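Local structure of outer surface protein (Bacillus cereus ATCC 14579, 1X7F) at residues G128-E131 / A132-N136; H293-R296 / G297-E301; T307-R310 / K311-D315. The protein is of unknown function but probably hydrolyses glycosides of 6-phospho-N-acetylmuramic acid. One frame throughout, in Å; residues are numbered along the deposited sequence. Where two conformers were deposited one is given.

Contact 1: residues G128-E131 / A132-N136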
loop_
_atom_site.group_PDB
_atom_site.type_symbol
_atom_site.label_atom_id
_atom_site.label_comp_id
_atom_site.label_asym_id
_atom_site.label_seq_id
_atom_site.Cartn_x
_atom_site.Cartn_y
_atom_site.Cartn_z
ATOM N N GLY A 128 14.056 -25.576 -0.795
ATOM C CA GLY A 128 13.015 -25.540 0.228
ATOM C C GLY A 128 13.489 -26.042 1.582
ATOM O O GLY A 128 13.087 -25.514 2.621
ATOM N N LEU A 129 14.334 -27.071 1.568
ATOM C CA LEU A 129 14.913 -27.629 2.785
ATOM C C LEU A 129 15.853 -26.637 3.475
ATOM O O LEU A 129 15.818 -26.499 4.700
ATOM C CB LEU A 129 15.639 -28.949 2.479
ATOM C CG LEU A 129 16.242 -29.777 3.619
ATOM C CD1 LEU A 129 15.183 -30.238 4.622
ATOM C CD2 LEU A 129 16.992 -30.974 3.053
ATOM N N THR A 130 16.682 -25.949 2.684
ATOM C CA THR A 130 17.631 -24.963 3.211
ATOM C C THR A 130 16.900 -23.838 3.944
ATOM O O THR A 130 17.297 -23.456 5.048
ATOM C CB THR A 130 18.516 -24.393 2.074
ATOM O OG1 THR A 130 19.195 -25.465 1.409
ATOM C CG2 THR A 130 19.661 -23.562 2.639
ATOM N N GLU A 131 15.839 -23.323 3.316
ATOM C CA GLU A 131 14.960 -22.309 3.906
ATOM C C GLU A 131 14.405 -22.769 5.254
ATOM O O GLU A 131 14.486 -22.038 6.246
ATOM C CB GLU A 131 13.801 -21.980 2.956
ATOM C CG GLU A 131 14.169 -21.102 1.766
ATOM C CD GLU A 131 14.677 -21.884 0.560
ATOM O OE1 GLU A 131 15.254 -22.975 0.723
ATOM O OE2 GLU A 131 14.503 -21.392 -0.570
ATOM N N ALA A 132 13.852 -23.985 5.268
ATOM C CA ALA A 132 13.309 -24.612 6.475
ATOM C C ALA A 132 14.281 -24.599 7.654
ATOM O O ALA A 132 13.880 -24.215 8.780
ATOM C CB ALA A 132 12.862 -26.044 6.176
ATOM N N LYS A 133 15.548 -25.011 7.391
ATOM C CA LYS A 133 16.576 -25.063 8.435
ATOM C C LYS A 133 16.991 -23.683 8.937
ATOM O O LYS A 133 17.397 -23.527 10.097
ATOM C CB LYS A 133 17.815 -25.831 7.960
ATOM C CG LYS A 133 17.722 -27.339 8.159
ATOM C CD LYS A 133 17.757 -28.087 6.836
ATOM C CE LYS A 133 19.204 -28.398 6.420
ATOM N NZ LYS A 133 19.306 -28.571 4.941
ATOM N N MET A 134 16.889 -22.687 8.057
ATOM C CA MET A 134 17.242 -21.310 8.409
ATOM C C MET A 134 16.252 -20.667 9.386
ATOM O O MET A 134 16.632 -19.783 10.171
ATOM C CB MET A 134 17.383 -20.454 7.147
ATOM C CG MET A 134 18.640 -20.753 6.345
ATOM S SD MET A 134 18.626 -19.960 4.728
ATOM C CE MET A 134 19.108 -18.281 5.155
ATOM N N THR A 135 14.993 -21.118 9.339
ATOM C CA THR A 135 13.949 -20.613 10.241
ATOM C C THR A 135 14.193 -21.048 11.688
ATOM O O THR A 135 13.606 -20.485 12.618
ATOM C CB THR A 135 12.535 -21.050 9.780
ATOM O OG1 THR A 135 12.381 -22.468 9.922
ATOM C CG2 THR A 135 12.346 -20.823 8.294
ATOM N N ASN A 136 15.060 -22.052 11.864
ATOM C CA ASN A 136 15.451 -22.537 13.190
ATOM C C ASN A 136 16.756 -21.910 13.698
ATOM O O ASN A 136 17.395 -22.459 14.596
ATOM C CB ASN A 136 15.575 -24.074 13.205
ATOM C CG ASN A 136 14.282 -24.778 12.791
ATOM O OD1 ASN A 136 13.067 -24.217 13.062
ATOM N ND2 ASN A 136 14.523 -26.032 12.142
#

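Contact 2: residues H293-R296 / G297-E301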
loop_
_atom_site.group_PDB
_atom_site.type_symbol
_atom_site.label_atom_id
_atom_site.label_comp_id
_atom_site.label_asym_id
_atom_site.label_seq_id
_atom_site.Cartn_x
_atom_site.Cartn_y
_atom_site.Cartn_z
ATOM N N HIS A 293 -19.092 5.791 4.887
ATOM C CA HIS A 293 -19.960 5.219 3.879
ATOM C C HIS A 293 -19.819 3.708 3.810
ATOM O O HIS A 293 -18.743 3.168 4.067
ATOM C CB HIS A 293 -19.675 5.847 2.516
ATOM C CG HIS A 293 -19.849 7.329 2.504
ATOM N ND1 HIS A 293 -21.093 7.927 2.543
ATOM C CD2 HIS A 293 -18.940 8.335 2.507
ATOM C CE1 HIS A 293 -20.939 9.242 2.552
ATOM N NE2 HIS A 293 -19.644 9.515 2.531
ATOM N N VAL A 294 -20.924 3.035 3.501
ATOM C CA VAL A 294 -20.923 1.594 3.300
ATOM C C VAL A 294 -21.629 1.370 1.973
ATOM O O VAL A 294 -22.710 1.918 1.759
ATOM C CB VAL A 294 -21.662 0.823 4.437
ATOM C CG1 VAL A 294 -21.730 -0.685 4.126
ATOM C CG2 VAL A 294 -20.989 1.049 5.776
ATOM N N ARG A 295 -21.002 0.616 1.069
ATOM C CA ARG A 295 -21.690 0.162 -0.139
ATOM C C ARG A 295 -22.697 -0.898 0.269
ATOM O O ARG A 295 -22.312 -1.952 0.788
ATOM C CB ARG A 295 -20.708 -0.418 -1.162
ATOM C CG ARG A 295 -21.349 -0.688 -2.528
ATOM C CD ARG A 295 -20.388 -1.177 -3.620
ATOM N NE ARG A 295 -21.059 -1.231 -4.928
ATOM C CZ ARG A 295 -20.538 -1.774 -6.026
ATOM N NH1 ARG A 295 -21.231 -1.769 -7.156
ATOM N NH2 ARG A 295 -19.329 -2.323 -6.001
ATOM N N ARG A 296 -23.983 -0.624 0.057
ATOM C CA ARG A 296 -24.997 -1.633 0.374
ATOM C C ARG A 296 -24.727 -2.921 -0.411
ATOM O O ARG A 296 -24.494 -2.885 -1.637
ATOM C CB ARG A 296 -26.433 -1.129 0.162
ATOM C CG ARG A 296 -27.450 -1.905 1.025
ATOM C CD ARG A 296 -28.875 -1.376 0.976
ATOM N NE ARG A 296 -29.544 -1.665 -0.299
ATOM C CZ ARG A 296 -30.641 -1.056 -0.740
ATOM N NH1 ARG A 296 -31.213 -0.089 -0.033
ATOM N NH2 ARG A 296 -31.173 -1.416 -1.896
ATOM N N GLY A 297 -24.758 -4.034 0.310
ATOM C CA GLY A 297 -24.383 -5.341 -0.204
ATOM C C GLY A 297 -25.058 -5.876 -1.455
ATOM O O GLY A 297 -24.437 -6.650 -2.191
ATOM N N ASP A 298 -26.314 -5.499 -1.697
ATOM C CA ASP A 298 -26.969 -5.837 -2.964
ATOM C C ASP A 298 -26.610 -4.794 -4.029
ATOM O O ASP A 298 -27.326 -3.806 -4.258
ATOM C CB ASP A 298 -28.483 -6.018 -2.793
ATOM C CG ASP A 298 -29.185 -4.763 -2.276
ATOM O OD1 ASP A 298 -28.517 -3.868 -1.721
ATOM O OD2 ASP A 298 -30.412 -4.594 -2.389
ATOM N N ILE A 299 -25.473 -5.033 -4.669
ATOM C CA ILE A 299 -24.829 -4.049 -5.518
ATOM C C ILE A 299 -25.506 -3.818 -6.873
ATOM O O ILE A 299 -26.293 -4.631 -7.347
ATOM C CB ILE A 299 -23.343 -4.442 -5.732
ATOM C CG1 ILE A 299 -23.236 -5.753 -6.524
ATOM C CG2 ILE A 299 -22.579 -4.503 -4.369
ATOM C CD1 ILE A 299 -21.811 -6.112 -6.971
ATOM N N THR A 300 -25.177 -2.682 -7.474
ATOM C CA THR A 300 -25.441 -2.425 -8.876
ATOM C C THR A 300 -24.102 -2.047 -9.514
ATOM O O THR A 300 -23.249 -1.438 -8.851
ATOM C CB THR A 300 -26.470 -1.290 -9.016
ATOM O OG1 THR A 300 -26.272 -0.599 -10.257
ATOM C CG2 THR A 300 -26.227 -0.209 -7.942
ATOM N N GLU A 301 -23.910 -2.400 -10.788
ATOM C CA GLU A 301 -22.633 -2.115 -11.460
ATOM C C GLU A 301 -22.514 -0.660 -11.910
ATOM O O GLU A 301 -21.447 -0.234 -12.344
ATOM C CB GLU A 301 -22.380 -3.071 -12.636
ATOM C CG GLU A 301 -23.369 -2.945 -13.796
ATOM C CD GLU A 301 -23.186 -4.036 -14.841
ATOM O OE1 GLU A 301 -22.036 -4.502 -15.004
ATOM O OE2 GLU A 301 -24.178 -4.443 -15.495
HETATM O O HOH W 1 -23.725 -0.580 -5.362
HETATM O O HOH W 2 -25.481 -1.003 -3.675
#

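Contact 3: residues T307-R310 / K311-D315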
loop_
_atom_site.group_PDB
_atom_site.type_symbol
_atom_site.label_atom_id
_atom_site.label_comp_id
_atom_site.label_asym_id
_atom_site.label_seq_id
_atom_site.Cartn_x
_atom_site.Cartn_y
_atom_site.Cartn_z
ATOM N N THR A 307 -26.532 4.052 1.230
ATOM C CA THR A 307 -27.968 4.162 1.524
ATOM C C THR A 307 -28.320 4.575 2.941
ATOM O O THR A 307 -29.372 5.169 3.159
ATOM C CB THR A 307 -28.722 2.859 1.161
ATOM O OG1 THR A 307 -28.058 1.736 1.766
ATOM C CG2 THR A 307 -28.674 2.598 -0.369
ATOM N N GLU A 308 -27.451 4.257 3.894
ATOM C CA GLU A 308 -27.625 4.701 5.281
ATOM C C GLU A 308 -27.532 6.224 5.456
ATOM O O GLU A 308 -28.076 6.770 6.401
ATOM C CB GLU A 308 -26.628 3.997 6.208
ATOM C CG GLU A 308 -26.797 2.486 6.284
ATOM C CD GLU A 308 -28.075 2.077 7.006
ATOM O OE1 GLU A 308 -28.119 2.153 8.262
ATOM O OE2 GLU A 308 -29.039 1.671 6.311
ATOM N N VAL A 309 -26.856 6.900 4.536
ATOM C CA VAL A 309 -26.727 8.363 4.552
ATOM C C VAL A 309 -28.066 9.092 4.443
ATOM O O VAL A 309 -28.270 10.112 5.104
ATOM C CB VAL A 309 -25.741 8.863 3.432
ATOM C CG1 VAL A 309 -26.090 10.257 2.919
ATOM C CG2 VAL A 309 -24.321 8.836 3.943
ATOM N N ARG A 310 -28.983 8.559 3.631
ATOM C CA ARG A 310 -30.256 9.236 3.345
ATOM C C ARG A 310 -31.283 9.188 4.475
ATOM O O ARG A 310 -32.333 9.820 4.388
ATOM C CB ARG A 310 -30.875 8.743 2.024
ATOM C CG ARG A 310 -31.655 7.447 2.106
ATOM C CD ARG A 310 -32.008 6.853 0.751
ATOM N NE ARG A 310 -32.094 5.396 0.827
ATOM C CZ ARG A 310 -33.226 4.707 0.908
ATOM N NH1 ARG A 310 -34.398 5.326 0.904
ATOM N NH2 ARG A 310 -33.187 3.385 0.978
ATOM N N LYS A 311 -30.984 8.433 5.526
ATOM C CA LYS A 311 -31.770 8.473 6.752
ATOM C C LYS A 311 -31.477 9.727 7.577
ATOM O O LYS A 311 -32.383 10.313 8.171
ATOM C CB LYS A 311 -31.496 7.234 7.602
ATOM C CG LYS A 311 -32.293 6.004 7.194
ATOM C CD LYS A 311 -32.414 5.015 8.366
ATOM C CE LYS A 311 -31.106 4.260 8.595
ATOM N NZ LYS A 311 -30.645 3.636 7.322
ATOM N N LYS A 312 -30.208 10.130 7.605
ATOM C CA LYS A 312 -29.788 11.320 8.335
ATOM C C LYS A 312 -30.079 12.614 7.589
ATOM O O LYS A 312 -30.178 13.674 8.206
ATOM C CB LYS A 312 -28.294 11.261 8.668
ATOM C CG LYS A 312 -27.905 10.136 9.606
ATOM C CD LYS A 312 -26.393 9.908 9.604
ATOM C CE LYS A 312 -25.696 10.836 10.573
ATOM N NZ LYS A 312 -26.134 10.569 11.984
ATOM N N TYR A 313 -30.211 12.530 6.268
ATOM C CA TYR A 313 -30.267 13.731 5.438
ATOM C C TYR A 313 -31.601 13.966 4.734
ATOM O O TYR A 313 -31.749 14.936 3.990
ATOM C CB TYR A 313 -29.078 13.768 4.462
ATOM C CG TYR A 313 -27.759 14.003 5.190
ATOM C CD1 TYR A 313 -26.919 12.937 5.533
ATOM C CD2 TYR A 313 -27.372 15.291 5.574
ATOM C CE1 TYR A 313 -25.714 13.150 6.221
ATOM C CE2 TYR A 313 -26.167 15.517 6.253
ATOM C CZ TYR A 313 -25.347 14.444 6.575
ATOM O OH TYR A 313 -24.169 14.669 7.247
ATOM N N LYS A 314 -32.580 13.107 5.007
ATOM C CA LYS A 314 -33.856 13.144 4.287
ATOM C C LYS A 314 -34.723 14.353 4.653
ATOM O O LYS A 314 -35.619 14.733 3.891
ATOM C CB LYS A 314 -34.638 11.845 4.499
ATOM C CG LYS A 314 -35.041 11.579 5.930
ATOM C CD LYS A 314 -36.053 10.475 5.980
ATOM C CE LYS A 314 -36.276 10.019 7.396
ATOM N NZ LYS A 314 -37.618 9.376 7.529
ATOM N N ASP A 315 -34.444 14.941 5.817
ATOM C CA ASP A 315 -35.135 16.137 6.304
ATOM C C ASP A 315 -34.549 17.417 5.724
ATOM O O ASP A 315 -35.111 18.489 5.918
ATOM C CB ASP A 315 -35.029 16.235 7.828
ATOM C CG ASP A 315 -35.838 15.178 8.553
ATOM O OD1 ASP A 315 -36.981 14.881 8.126
ATOM O OD2 ASP A 315 -35.399 14.616 9.594
#

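Contact 1: residues G128-E131 / A132-N136
Ala132 opens the second half of a short helix by giving its backbone N to the O of Gly128, the N-cap residue, at 3.2 Å and a fairly straight 163°. Its CB lies against the carbonyl O of Leu129, while the methyl also meets Ala162 of a neighbouring loop. Lys133 N continues the i to i+4 pattern to Leu129 O at 3.1 Å. The lysine chain, bent at chi2 and chi3, doubles back along the helix, so that CD passes Leu129 O and the ammonium end crosses the leucine, NZ 3.5 Å from Leu129 CG. Met134 N is shared between Thr130 O, its main acceptor, and Glu131 O, a weak second one; the buried carboxylate of Glu131 bonds Tyr153 OH and Phe126 N through OE2. Met134 CG rests 3.3 Å from Thr130 O before the thioether leads off toward Ile120, Leu122 and Ile143. At Thr135 the chain is anchored twice: its N reaches Glu131 O at 3.3 Å, and OG1, held between the backbone N and carbonyl carbon (chi1 68°), donates to Ala132 O at 2.6 Å. That hydroxyl also bonds Asn163 N, while CG2 meets Glu131 O. This is the short connecting helix of a beta-alpha-beta unit, packed on strands 119-122 and 142-146 of an eight-stranded parallel sheet consistent with a (beta/alpha)8-barrel.

Contact 2: residues H293-R296 / G297-E301
Arg295 and Arg296 both carry CG anti to the backbone N, yet their later torsions send the two guanidinium groups to different partners. The chain of Arg295 stays extended as far as NE and reaches past the turn to Ile299 and Thr300. Arg296 bends at chi3 (73°), which turns its NE toward the Asp298 carboxylate, and a salt bridge closes over just two residues. Arg296 NE meets the syn lone pair of Asp298 OD1 at 2.8 Å, nearly straight at 170° and almost in the guanidinium plane. A weaker second bond runs from Arg296 NH2 to Asp298 OD2 at 3.3 Å, in keeping with guanidinium and carboxylate planes turned 37° apart. Asp298 is also the centre of an inverse gamma turn.

Arg295 is gripped differently. Ile299 CG2 sits over one face of its guanidinium, offset toward the rim and 3.7 Å from Arg295 NE, while the edge is left to polar partners. There Arg295 NH1 approaches Thr300 O at 2.7 Å, but the bond is bent and weak. Water 1 accepts from Arg295 NE at 2.8 Å and weakly from Thr300 N, and NH2 binds Val375 O beyond the loop. Across the bend, water 2 donates to Arg296 O and, weakly, to Asp298 O.

Chemically, the two arginines do unlike jobs. Buried Arg295 spends its N-H groups on carbonyls and water, joining the loop to Val375 O and to water 1, whereas the carboxylate of Asp298 probably offsets part of the like-charge crowding where Arg296 NH2 lies close to Arg305 NH1.

Contact 3: residues T307-R310 / K311-D315
Glu308 and Lys311 supply the ionic part of this contact, a salt bridge over three residues in which Lys311 NZ stands 2.7 Å from Glu308 OE2. The two side chains lie side by side and point the same way. Lys311 bends at chi3 and chi4, turning its ammonium group back to the glutamate, and NZ comes in well above the carboxylate plane, 58° out of it. Both residues are exposed, so the pair lies on the outer surface of the turn.

Backbone hydrogen bonds are all weak. Lys311 N reaches Glu308 O at 3.5 Å, and Val309 O is shared by two donors, Lys312 N at 3.2 Å and Tyr313 N at 3.3 Å. With every bond weak and this one carbonyl divided between the i+3 and i+4 residues, the helical turn is only loosely held by its backbone.

The apolar contact lies on the buried side. Val309 CG1, anti to its own N (chi1 150°), meets Tyr313 CD1 at 3.8 Å, and the two side chains run across each other at a slant. Val309 O lies near the plane of the Tyr313 ring, at its edge, 3.2 Å from Tyr313 CD1.

A further side-chain-to-carbonyl contact is made by exposed Lys314, whose CB packs on Arg310 O at 3.1 Å.

Beyond the turn, Tyr313 rests on Val283, Arg286 and Ala287 of helix 282-289, and its OH bonds Glu291 OE2. In one of its two conformers, Arg310 bonds Lys340 O through NH1, in the loop between strands 330-334 and 345-348. The short helix 309-313 follows edge strand 303-306 and lies against helix 282-289.

In the fold
The three contacts divide between the two family regions of the chain. Contact 1 belongs to the N-terminal region with its eight-stranded parallel sheet; contacts 2 and 3 lie in the C-terminal region, contact 2 running off edge strand 293-294 of its mixed sheet and contact 3 on the helix after edge strand 303-306. Contact 1 and contact 3 lie on opposite sides of the chain's centre, their own centres about 57 Å apart; from contact 1 to contact 2 the nearest atoms are about 39 Å apart. Contacts 2 and 3 do touch, with centres about 15 Å apart: Arg296 CD packs 3.3 Å from Thr307 OG1, and His293 ND1 is 3.6 Å from Val309 CG2.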